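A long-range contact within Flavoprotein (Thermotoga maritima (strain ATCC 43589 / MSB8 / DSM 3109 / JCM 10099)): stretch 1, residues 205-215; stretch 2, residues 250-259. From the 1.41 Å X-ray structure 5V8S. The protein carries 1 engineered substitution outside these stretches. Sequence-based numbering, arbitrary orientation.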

# COMPACT_ATOMS: atom_id res chain seq x y z
N HIS A 205 17.85 -7.34 9.87
CA HIS A 205 17.26 -6.03 10.09
C HIS A 205 18.15 -4.90 9.58
O HIS A 205 17.64 -3.81 9.28
CB HIS A 205 16.91 -5.83 11.56
CG HIS A 205 15.92 -6.84 12.08
ND1 HIS A 205 14.56 -6.66 11.96
CD2 HIS A 205 16.10 -8.04 12.67
CE1 HIS A 205 13.94 -7.72 12.47
NE2 HIS A 205 14.86 -8.57 12.90
N VAL A 206 19.46 -5.13 9.48
CA VAL A 206 20.34 -4.20 8.79
C VAL A 206 20.03 -4.21 7.30
O VAL A 206 19.90 -3.16 6.68
CB VAL A 206 21.82 -4.55 9.06
CG1 VAL A 206 22.73 -3.65 8.22
CG2 VAL A 206 22.11 -4.40 10.53
N THR A 207 19.86 -5.40 6.72
CA THR A 207 19.51 -5.46 5.30
C THR A 207 18.21 -4.71 5.03
O THR A 207 18.10 -3.97 4.05
CB THR A 207 19.37 -6.92 4.87
OG1 THR A 207 20.62 -7.57 5.10
CG2 THR A 207 19.03 -6.99 3.38
N LYS A 208 17.21 -4.92 5.89
CA LYS A 208 15.93 -4.23 5.73
C LYS A 208 16.11 -2.72 5.74
O LYS A 208 15.50 -2.00 4.93
CB LYS A 208 14.99 -4.68 6.84
CG LYS A 208 13.55 -4.22 6.71
CD LYS A 208 12.77 -4.76 7.91
CE LYS A 208 11.35 -4.30 7.99
NZ LYS A 208 10.67 -4.90 9.19
N TYR A 209 16.93 -2.21 6.67
CA TYR A 209 17.25 -0.78 6.75
C TYR A 209 17.96 -0.30 5.49
O TYR A 209 17.61 0.73 4.90
CB TYR A 209 18.11 -0.53 7.99
CG TYR A 209 18.54 0.90 8.13
CD1 TYR A 209 17.71 1.83 8.74
CD2 TYR A 209 19.78 1.34 7.64
CE1 TYR A 209 18.10 3.15 8.87
CE2 TYR A 209 20.15 2.65 7.75
CZ TYR A 209 19.30 3.55 8.36
OH TYR A 209 19.68 4.87 8.47
N ILE A 210 18.99 -1.03 5.05
CA ILE A 210 19.72 -0.63 3.85
C ILE A 210 18.78 -0.46 2.68
O ILE A 210 18.80 0.56 1.98
CB ILE A 210 20.82 -1.65 3.51
CG1 ILE A 210 21.92 -1.65 4.56
CG2 ILE A 210 21.41 -1.33 2.15
CD1 ILE A 210 22.86 -2.85 4.45
N VAL A 211 17.97 -1.48 2.40
CA VAL A 211 17.16 -1.44 1.19
C VAL A 211 16.12 -0.33 1.28
O VAL A 211 15.96 0.47 0.35
CB VAL A 211 16.52 -2.81 0.89
CG1 VAL A 211 15.67 -2.73 -0.39
CG2 VAL A 211 17.58 -3.91 0.73
N THR A 212 15.40 -0.26 2.40
CA THR A 212 14.31 0.71 2.53
C THR A 212 14.81 2.15 2.57
O THR A 212 14.18 3.02 1.96
CB THR A 212 13.41 0.43 3.73
OG1 THR A 212 14.14 0.45 4.95
CG2 THR A 212 12.65 -0.90 3.55
N VAL A 213 15.91 2.42 3.27
CA VAL A 213 16.37 3.80 3.47
C VAL A 213 17.40 4.21 2.42
O VAL A 213 17.34 5.33 1.90
CB VAL A 213 16.91 3.96 4.90
CG1 VAL A 213 17.48 5.36 5.13
CG2 VAL A 213 15.81 3.68 5.90
N ILE A 214 18.35 3.33 2.11
CA ILE A 214 19.48 3.67 1.25
C ILE A 214 19.39 3.03 -0.13
O ILE A 214 20.22 3.35 -0.99
CB ILE A 214 20.81 3.29 1.93
CG1 ILE A 214 20.77 3.64 3.42
CG2 ILE A 214 21.98 3.98 1.25
CD1 ILE A 214 22.01 3.24 4.20
N GLY A 215 18.43 2.14 -0.38
CA GLY A 215 18.52 1.28 -1.54
C GLY A 215 18.55 2.00 -2.87
O GLY A 215 19.14 1.52 -3.83
N ARG A 250 32.97 -6.59 9.64
CA ARG A 250 31.87 -7.49 9.32
C ARG A 250 30.65 -6.70 8.86
O ARG A 250 29.94 -7.10 7.93
CB ARG A 250 31.51 -8.34 10.54
CG ARG A 250 30.44 -9.38 10.29
CD ARG A 250 30.23 -10.21 11.55
NE ARG A 250 29.21 -11.24 11.39
CZ ARG A 250 28.88 -12.10 12.34
NH1 ARG A 250 29.50 -12.07 13.52
NH2 ARG A 250 27.93 -13.00 12.12
N LEU A 251 30.39 -5.58 9.52
CA LEU A 251 29.26 -4.74 9.14
C LEU A 251 29.52 -4.07 7.80
O LEU A 251 28.62 -4.01 6.95
CB LEU A 251 29.00 -3.71 10.24
CG LEU A 251 27.96 -2.65 9.88
CD1 LEU A 251 26.56 -3.23 9.87
CD2 LEU A 251 28.04 -1.49 10.82
N LEU A 252 30.73 -3.55 7.58
CA LEU A 252 31.03 -2.93 6.29
C LEU A 252 30.91 -3.95 5.16
O LEU A 252 30.37 -3.64 4.09
CB LEU A 252 32.40 -2.25 6.33
CG LEU A 252 32.42 -1.07 7.33
CD1 LEU A 252 33.84 -0.51 7.51
CD2 LEU A 252 31.45 0.06 6.96
N ASN A 253 31.40 -5.18 5.37
CA ASN A 253 31.27 -6.21 4.34
C ASN A 253 29.80 -6.52 4.07
O ASN A 253 29.43 -6.78 2.93
CB ASN A 253 31.99 -7.50 4.74
CG ASN A 253 33.49 -7.35 4.79
OD1 ASN A 253 34.07 -6.46 4.17
ND2 ASN A 253 34.12 -8.24 5.51
N HIS A 254 28.96 -6.51 5.11
CA HIS A 254 27.54 -6.75 4.92
C HIS A 254 26.91 -5.64 4.08
O HIS A 254 26.14 -5.92 3.15
CB HIS A 254 26.83 -6.88 6.27
CG HIS A 254 25.39 -7.27 6.15
ND1 HIS A 254 25.00 -8.56 5.90
CD2 HIS A 254 24.25 -6.53 6.24
CE1 HIS A 254 23.68 -8.61 5.84
NE2 HIS A 254 23.20 -7.40 6.05
N TYR A 255 27.24 -4.38 4.38
CA TYR A 255 26.72 -3.27 3.58
C TYR A 255 27.10 -3.45 2.11
O TYR A 255 26.28 -3.28 1.22
CB TYR A 255 27.24 -1.92 4.12
CG TYR A 255 26.24 -1.21 4.98
CD1 TYR A 255 25.88 -1.71 6.23
CD2 TYR A 255 25.62 -0.06 4.53
CE1 TYR A 255 24.92 -1.09 7.00
CE2 TYR A 255 24.66 0.57 5.29
CZ TYR A 255 24.31 0.06 6.52
OH TYR A 255 23.33 0.72 7.25
N VAL A 256 28.35 -3.83 1.86
CA VAL A 256 28.81 -4.00 0.48
C VAL A 256 28.12 -5.19 -0.18
O VAL A 256 27.72 -5.12 -1.35
CB VAL A 256 30.35 -4.13 0.46
CG1 VAL A 256 30.83 -4.58 -0.91
CG2 VAL A 256 30.98 -2.81 0.81
N SER A 257 27.97 -6.30 0.55
CA SER A 257 27.29 -7.47 -0.00
C SER A 257 25.85 -7.16 -0.39
O SER A 257 25.37 -7.59 -1.45
CB SER A 257 27.33 -8.60 1.03
OG SER A 257 26.68 -9.73 0.52
N VAL A 258 25.14 -6.42 0.46
CA VAL A 258 23.77 -6.03 0.13
C VAL A 258 23.76 -5.11 -1.08
O VAL A 258 22.95 -5.27 -1.99
CB VAL A 258 23.09 -5.40 1.36
CG1 VAL A 258 21.74 -4.75 0.99
CG2 VAL A 258 22.91 -6.43 2.45
N ALA A 259 24.66 -4.12 -1.10
CA ALA A 259 24.70 -3.19 -2.23
C ALA A 259 24.97 -3.91 -3.55
O ALA A 259 24.40 -3.54 -4.59
CB ALA A 259 25.74 -2.10 -1.97

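The most distinctive feature of this contact is the ring of Tyr 255, which lies as a knob among Val 206, Tyr 209, Ile 210 and Ile 214 of the other helix. Its CA-to-CB bond points sideways, but the end of the side chain comes nearer to that helix. The chi1 of -100° falls between the usual wells.

Ile 210 covers one face of the ring. Its CD1 lies 3.6 Å from the centroid of the Tyr 255 ring and only 6° off the ring normal, a clear CH-pi contact. Ile 214 CD1 meets the ring edge, 3.9 Å from Tyr 255 CE2. Val 206 CG1 packs 3.6 Å from Tyr 255 CE1. Tyr 255 OH reaches the edge of the Tyr 209 ring, 3.6 Å from Tyr 209 CD2, and is hydrogen-bonded elsewhere in the structure.

A single hydrogen bond joins the stretches. Thr 207 OG1 lies 2.8 Å from His 254 NE2, near the plane of the imidazole, where the nitrogen can pair with the hydroxyl.

Val 258 points toward the first helix. Its CG1 packs 3.6 Å from Ile 210 CG2, and its CG2 lies 3.7 Å from Thr 207 OG1. The helix axes approach to 10.4 Å and cross at -51°. The rest of the contact is mainly apolar packing.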